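Local structure of kallistatin (Homo sapiens, 6F4V) at residues L103-F109 with S303-Q309; V197-Q202 with L268-K274. The protein inhibits tissue kallikrein as a serpin, forming a stable equimolar complex with the protease and being cleaved at its own reactive site. All coordinates share one frame; numbering follows the deposited sequence.

Interaction 1: L103-F109 with S303-Q309; sequences LKFLAKF and SGITKQQ
T306 and K104 meet where two loops of the serpin fold lie against each other, one leading into helix 107-117, the other into strand 312-324. T306 opens an ST turn: its OG1 gives its proton to K104 O at 2.8 Å and accepts from Q308 N two residues on. Its CB-OG1 bond runs opposite the backbone N (chi1 -178°), which sets the hydroxyl between the two loops while CG2 meets L103 CD2 tip to tip. A valine in its place would probably leave K104 O with one partner fewer and Q308 N without its acceptor, unfixing the turn. Q308, extended beyond CG, slides past L103 and takes K104 N on OE1 at 3.0 Å, the donor standing above the amide plane. L106 N, at the N-cap of the helix, bonds I305 O at 2.9 Å almost straight (173°), and the side chain of L106 crosses that of K307 at about a right angle, CD2 touching CE. I305 CG2 reaches F105 CD2 at the ring edge (3.6 Å), and I305 CG1 sits 4.0 Å from the centroid of the F109 ring, over the face. M161 of strand 159-172 touches all three. A water bridges K104 O and K307 N.

Interaction 2: V197-Q202 with L268-K274; sequences VPMMLQ and LELHLPK
L201 and H271 are neighbours on two antiparallel strands of a serpin β-sheet, 193-202 and 269-282, which pair from M199-P273 to Q202-L270. Main-chain bonds join M200 with L272 and Q202 with L270 in both directions, and K274 N adds a bond to P198 O. On the face carrying M199, L201, H271 and P273, L201 lays CD1 over the imidazole of H271, a CH-pi contact 3.7 Å from the ring centroid. H271 NE2 donates in the ring plane to the anti lone pair of E269 OE2 at 2.6 Å, a bond that should limit rotation of the ring; a basic side chain of another protein chain also packs on H271. M199 CG lies anti to the backbone N (chi1 -168°), and the bend at chi2 (70°) brings SD back over the neighbouring backbone, 3.5 Å from both L272 C and P273 N; the M199 and H271 side chains cross at about a right angle, CG against CB. The other face is lined by M200, Q202, L270 and L272. M200 bends at chi3 (-69°), turning CE over P273 O (3.5 Å) and against L272 CD2, while its CG passes K274 CB. Q202 has its amide engaged by K175 O and H207. A strand of the other protein chain pairs in parallel with E269-H271, extending the sheet. At the far end, V197 CG2 touches P273 CB at 3.9 Å.

How the interactions relate
The two interactions lie on opposite sides of the chain's centre, their nearest atoms about 39 Å apart, and hold no element in common, although interaction 2 falls within the span of sequence bracketed by interaction 1. Interaction 1 is a partly buried joint between irregular segments: side-chain oxygens and a water supply most of its polar links, and the rings of F105 and F109 pack on I305. Interaction 2 is the more buried, a regular strand pairing whose cross-strand hydrogen bonds are all main chain to main chain, leaving side chains to pack on two faces. Another chain continues the sheet at interaction 2, whereas no other chain of the assembly touches interaction 1.

Interaction 1: L103-F109 with S303-Q309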
loop_
_atom_site.group_PDB
_atom_site.type_symbol
_atom_site.label_atom_id
_atom_site.label_comp_id
_atom_site.label_asym_id
_atom_site.label_seq_id
_atom_site.Cartn_x
_atom_site.Cartn_y
_atom_site.Cartn_z
ATOM N N LEU A 103 20.385 10.827 22.076
ATOM C CA LEU A 103 21.131 11.304 20.924
ATOM C C LEU A 103 20.693 12.704 20.469
ATOM O O LEU A 103 19.524 13.087 20.619
ATOM C CB LEU A 103 20.944 10.287 19.795
ATOM C CG LEU A 103 21.805 10.331 18.533
ATOM C CD1 LEU A 103 23.182 9.754 18.817
ATOM C CD2 LEU A 103 21.128 9.550 17.416
ATOM N N LYS A 104 21.642 13.464 19.925
ATOM C CA LYS A 104 21.356 14.785 19.357
ATOM C C LYS A 104 21.041 14.599 17.870
ATOM O O LYS A 104 21.927 14.250 17.069
ATOM C CB LYS A 104 22.550 15.735 19.537
ATOM C CG LYS A 104 22.310 17.179 19.099
ATOM C CD LYS A 104 21.047 17.782 19.720
ATOM C CE LYS A 104 21.103 19.297 19.828
ATOM N NZ LYS A 104 20.990 19.963 18.503
ATOM N N PHE A 105 19.781 14.818 17.513
ATOM C CA PHE A 105 19.351 14.733 16.114
ATOM C C PHE A 105 19.501 16.093 15.467
ATOM O O PHE A 105 19.353 17.120 16.141
ATOM C CB PHE A 105 17.914 14.243 16.018
ATOM C CG PHE A 105 17.760 12.803 16.423
ATOM C CD1 PHE A 105 17.542 12.463 17.749
ATOM C CD2 PHE A 105 17.882 11.791 15.482
ATOM C CE1 PHE A 105 17.416 11.137 18.130
ATOM C CE2 PHE A 105 17.758 10.463 15.848
ATOM C CZ PHE A 105 17.527 10.131 17.172
ATOM N N LEU A 106 19.822 16.093 14.175
ATOM C CA LEU A 106 20.006 17.332 13.444
ATOM C C LEU A 106 18.661 18.002 13.276
ATOM O O LEU A 106 17.709 17.369 12.818
ATOM C CB LEU A 106 20.683 17.093 12.096
ATOM C CG LEU A 106 22.159 16.709 12.192
ATOM C CD1 LEU A 106 22.656 16.179 10.867
ATOM C CD2 LEU A 106 23.026 17.878 12.649
ATOM N N ALA A 107 18.589 19.274 13.688
ATOM C CA ALA A 107 17.344 20.055 13.654
ATOM C C ALA A 107 16.750 20.163 12.234
ATOM O O ALA A 107 15.535 20.195 12.074
ATOM C CB ALA A 107 17.566 21.449 14.234
ATOM N N LYS A 108 17.609 20.222 11.224
ATOM C CA LYS A 108 17.152 20.306 9.837
ATOM C C LYS A 108 16.328 19.089 9.435
ATOM O O LYS A 108 15.263 19.215 8.847
ATOM C CB LYS A 108 18.338 20.446 8.893
ATOM C CG LYS A 108 17.959 20.701 7.446
ATOM C CD LYS A 108 19.187 20.623 6.544
ATOM C CE LYS A 108 18.928 21.345 5.221
ATOM N NZ LYS A 108 17.649 20.922 4.579
ATOM N N PHE A 109 16.844 17.907 9.761
ATOM C CA PHE A 109 16.123 16.671 9.498
ATOM C C PHE A 109 14.788 16.654 10.219
ATOM O O PHE A 109 13.741 16.377 9.613
ATOM C CB PHE A 109 16.991 15.479 9.924
ATOM C CG PHE A 109 16.285 14.166 9.873
ATOM C CD1 PHE A 109 15.898 13.609 8.647
ATOM C CD2 PHE A 109 15.979 13.466 11.054
ATOM C CE1 PHE A 109 15.241 12.387 8.595
ATOM C CE2 PHE A 109 15.314 12.248 10.994
ATOM C CZ PHE A 109 14.949 11.708 9.770
ATOM N N SER A 303 24.046 10.490 7.281
ATOM C CA SER A 303 24.651 11.460 8.195
ATOM C C SER A 303 23.842 12.776 8.260
ATOM O O SER A 303 24.279 13.742 8.877
ATOM C CB SER A 303 26.111 11.716 7.796
ATOM O OG SER A 303 26.146 12.389 6.560
ATOM N N GLY A 304 22.673 12.814 7.607
ATOM C CA GLY A 304 21.715 13.903 7.775
ATOM C C GLY A 304 20.825 13.752 8.980
ATOM O O GLY A 304 20.008 14.640 9.250
ATOM N N ILE A 305 20.922 12.633 9.700
ATOM C CA ILE A 305 20.074 12.397 10.859
ATOM C C ILE A 305 20.756 12.876 12.137
ATOM O O ILE A 305 20.114 13.495 12.992
ATOM C CB ILE A 305 19.648 10.912 10.926
ATOM C CG1 ILE A 305 18.779 10.576 9.705
ATOM C CG2 ILE A 305 18.859 10.595 12.178
ATOM C CD1 ILE A 305 18.692 9.100 9.394
ATOM N N THR A 306 22.048 12.589 12.237
ATOM C CA THR A 306 22.899 13.017 13.347
ATOM C C THR A 306 24.367 13.047 12.883
ATOM O O THR A 306 24.758 12.326 11.944
ATOM C CB THR A 306 22.763 12.060 14.552
ATOM O OG1 THR A 306 23.565 12.523 15.657
ATOM C CG2 THR A 306 23.201 10.672 14.173
ATOM N N LYS A 307 25.174 13.871 13.539
ATOM C CA LYS A 307 26.644 13.816 13.369
ATOM C C LYS A 307 27.322 13.025 14.498
ATOM O O LYS A 307 28.534 12.773 14.445
ATOM C CB LYS A 307 27.212 15.232 13.281
ATOM C CG LYS A 307 26.782 16.000 12.031
ATOM C CD LYS A 307 26.861 17.517 12.226
ATOM C CE LYS A 307 26.426 18.272 10.972
ATOM N NZ LYS A 307 26.723 19.727 11.056
ATOM N N GLN A 308 26.534 12.608 15.492
ATOM C CA GLN A 308 27.048 12.061 16.749
ATOM C C GLN A 308 27.498 10.594 16.661
ATOM O O GLN A 308 28.362 10.170 17.439
ATOM C CB GLN A 308 25.993 12.227 17.856
ATOM C CG GLN A 308 26.507 11.936 19.265
ATOM C CD GLN A 308 25.432 12.060 20.334
ATOM O OE1 GLN A 308 24.604 12.981 20.319
ATOM N NE2 GLN A 308 25.443 11.127 21.277
ATOM N N GLN A 309 26.895 9.828 15.747
ATOM C CA GLN A 309 27.274 8.441 15.489
ATOM C C GLN A 309 27.176 8.176 13.985
ATOM O O GLN A 309 26.448 8.884 13.259
ATOM C CB GLN A 309 26.322 7.465 16.203
ATOM C CG GLN A 309 26.273 7.542 17.727
ATOM C CD GLN A 309 27.493 6.933 18.420
ATOM O OE1 GLN A 309 28.395 6.367 17.785
ATOM N NE2 GLN A 309 27.522 7.052 19.737
HETATM O O HOH W 1 24.135 15.422 15.577
#

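Interaction 2: V197-Q202 with L268-K274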
loop_
_atom_site.group_PDB
_atom_site.type_symbol
_atom_site.label_atom_id
_atom_site.label_comp_id
_atom_site.label_asym_id
_atom_site.label_seq_id
_atom_site.Cartn_x
_atom_site.Cartn_y
_atom_site.Cartn_z
ATOM N N VAL A 197 -16.720 -19.604 0.948
ATOM C CA VAL A 197 -16.636 -18.194 1.350
ATOM C C VAL A 197 -18.020 -17.586 1.327
ATOM O O VAL A 197 -18.824 -17.951 0.473
ATOM C CB VAL A 197 -15.697 -17.369 0.426
ATOM C CG1 VAL A 197 -14.366 -18.057 0.276
ATOM C CG2 VAL A 197 -16.287 -17.155 -0.955
ATOM N N PRO A 198 -18.290 -16.632 2.236
ATOM C CA PRO A 198 -19.518 -15.852 2.070
ATOM C C PRO A 198 -19.435 -15.028 0.786
ATOM O O PRO A 198 -18.492 -14.261 0.617
ATOM C CB PRO A 198 -19.574 -14.952 3.310
ATOM C CG PRO A 198 -18.420 -15.297 4.160
ATOM C CD PRO A 198 -17.534 -16.272 3.448
ATOM N N MET A 199 -20.365 -15.261 -0.118
ATOM C CA MET A 199 -20.437 -14.589 -1.386
ATOM C C MET A 199 -21.554 -13.566 -1.370
ATOM O O MET A 199 -22.735 -13.904 -1.196
ATOM C CB MET A 199 -20.640 -15.611 -2.514
ATOM C CG MET A 199 -20.434 -15.047 -3.917
ATOM S SD MET A 199 -18.696 -14.644 -4.286
ATOM C CE MET A 199 -18.003 -16.266 -4.487
ATOM N N MET A 200 -21.174 -12.309 -1.548
ATOM C CA MET A 200 -22.127 -11.214 -1.661
ATOM C C MET A 200 -22.690 -11.233 -3.051
ATOM O O MET A 200 -22.018 -11.680 -3.985
ATOM C CB MET A 200 -21.450 -9.847 -1.386
ATOM C CG MET A 200 -20.616 -9.889 -0.138
ATOM S SD MET A 200 -19.938 -8.325 0.352
ATOM C CE MET A 200 -18.747 -8.086 -0.995
ATOM N N LEU A 201 -23.907 -10.729 -3.197
ATOM C CA LEU A 201 -24.588 -10.697 -4.492
ATOM C C LEU A 201 -25.374 -9.394 -4.663
ATOM O O LEU A 201 -26.121 -9.002 -3.781
ATOM C CB LEU A 201 -25.541 -11.889 -4.603
ATOM C CG LEU A 201 -26.477 -11.919 -5.820
ATOM C CD1 LEU A 201 -25.661 -11.965 -7.093
ATOM C CD2 LEU A 201 -27.433 -13.103 -5.724
ATOM N N GLN A 202 -25.171 -8.719 -5.789
ATOM C CA GLN A 202 -26.057 -7.669 -6.250
ATOM C C GLN A 202 -26.290 -7.881 -7.728
ATOM O O GLN A 202 -25.396 -8.298 -8.429
ATOM C CB GLN A 202 -25.550 -6.237 -5.955
ATOM C CG GLN A 202 -24.223 -5.839 -6.538
ATOM C CD GLN A 202 -23.880 -4.403 -6.237
ATOM O OE1 GLN A 202 -24.420 -3.490 -6.859
ATOM N NE2 GLN A 202 -22.969 -4.188 -5.290
ATOM N N LEU A 268 -25.191 -5.600 -14.294
ATOM C CA LEU A 268 -24.297 -6.667 -13.930
ATOM C C LEU A 268 -24.870 -7.500 -12.806
ATOM O O LEU A 268 -25.320 -6.964 -11.796
ATOM C CB LEU A 268 -22.975 -6.086 -13.468
ATOM C CG LEU A 268 -21.907 -7.056 -12.994
ATOM C CD1 LEU A 268 -21.428 -7.879 -14.155
ATOM C CD2 LEU A 268 -20.723 -6.306 -12.385
ATOM N N GLU A 269 -24.772 -8.806 -12.962
ATOM C CA GLU A 269 -24.953 -9.721 -11.856
ATOM C C GLU A 269 -23.564 -9.973 -11.270
ATOM O O GLU A 269 -22.734 -10.575 -11.932
ATOM C CB GLU A 269 -25.580 -11.019 -12.348
ATOM C CG GLU A 269 -25.883 -12.030 -11.260
ATOM C CD GLU A 269 -26.187 -13.404 -11.859
ATOM O OE1 GLU A 269 -26.863 -13.436 -12.906
ATOM O OE2 GLU A 269 -25.726 -14.441 -11.333
ATOM N N LEU A 270 -23.339 -9.502 -10.045
ATOM C CA LEU A 270 -22.003 -9.461 -9.431
ATOM C C LEU A 270 -21.982 -10.319 -8.185
ATOM O O LEU A 270 -22.751 -10.084 -7.261
ATOM C CB LEU A 270 -21.646 -8.013 -9.058
ATOM C CG LEU A 270 -20.358 -7.791 -8.271
ATOM C CD1 LEU A 270 -19.163 -8.357 -9.020
ATOM C CD2 LEU A 270 -20.171 -6.313 -8.026
ATOM N N HIS A 271 -21.118 -11.316 -8.173
ATOM C CA HIS A 271 -20.883 -12.144 -7.006
ATOM C C HIS A 271 -19.486 -11.830 -6.547
ATOM O O HIS A 271 -18.539 -12.039 -7.307
ATOM C CB HIS A 271 -20.963 -13.634 -7.361
ATOM C CG HIS A 271 -22.238 -14.031 -8.037
ATOM N ND1 HIS A 271 -23.199 -14.810 -7.424
ATOM C CD2 HIS A 271 -22.702 -13.767 -9.282
ATOM C CE1 HIS A 271 -24.208 -14.998 -8.264
ATOM N NE2 HIS A 271 -23.921 -14.385 -9.402
ATOM N N LEU A 272 -19.348 -11.346 -5.317
ATOM C CA LEU A 272 -18.068 -10.870 -4.813
ATOM C C LEU A 272 -17.937 -11.345 -3.393
ATOM O O LEU A 272 -18.876 -11.168 -2.619
ATOM C CB LEU A 272 -17.993 -9.357 -4.894
ATOM C CG LEU A 272 -16.682 -8.663 -4.452
ATOM C CD1 LEU A 272 -15.544 -8.966 -5.422
ATOM C CD2 LEU A 272 -16.903 -7.154 -4.337
ATOM N N PRO A 273 -16.807 -11.975 -3.034
ATOM C CA PRO A 273 -16.771 -12.469 -1.673
ATOM C C PRO A 273 -16.666 -11.373 -0.644
ATOM O O PRO A 273 -16.096 -10.300 -0.909
ATOM C CB PRO A 273 -15.527 -13.371 -1.621
ATOM C CG PRO A 273 -15.020 -13.467 -3.019
ATOM C CD PRO A 273 -15.605 -12.351 -3.796
ATOM N N LYS A 274 -17.232 -11.668 0.514
ATOM C CA LYS A 274 -16.964 -10.946 1.740
ATOM C C LYS A 274 -15.746 -11.640 2.328
ATOM O O LYS A 274 -15.760 -12.861 2.504
ATOM C CB LYS A 274 -18.149 -11.069 2.698
ATOM C CG LYS A 274 -17.924 -10.430 4.059
ATOM C CD LYS A 274 -19.161 -10.586 4.933
ATOM C CE LYS A 274 -18.907 -10.052 6.334
ATOM N NZ LYS A 274 -20.123 -10.209 7.176
#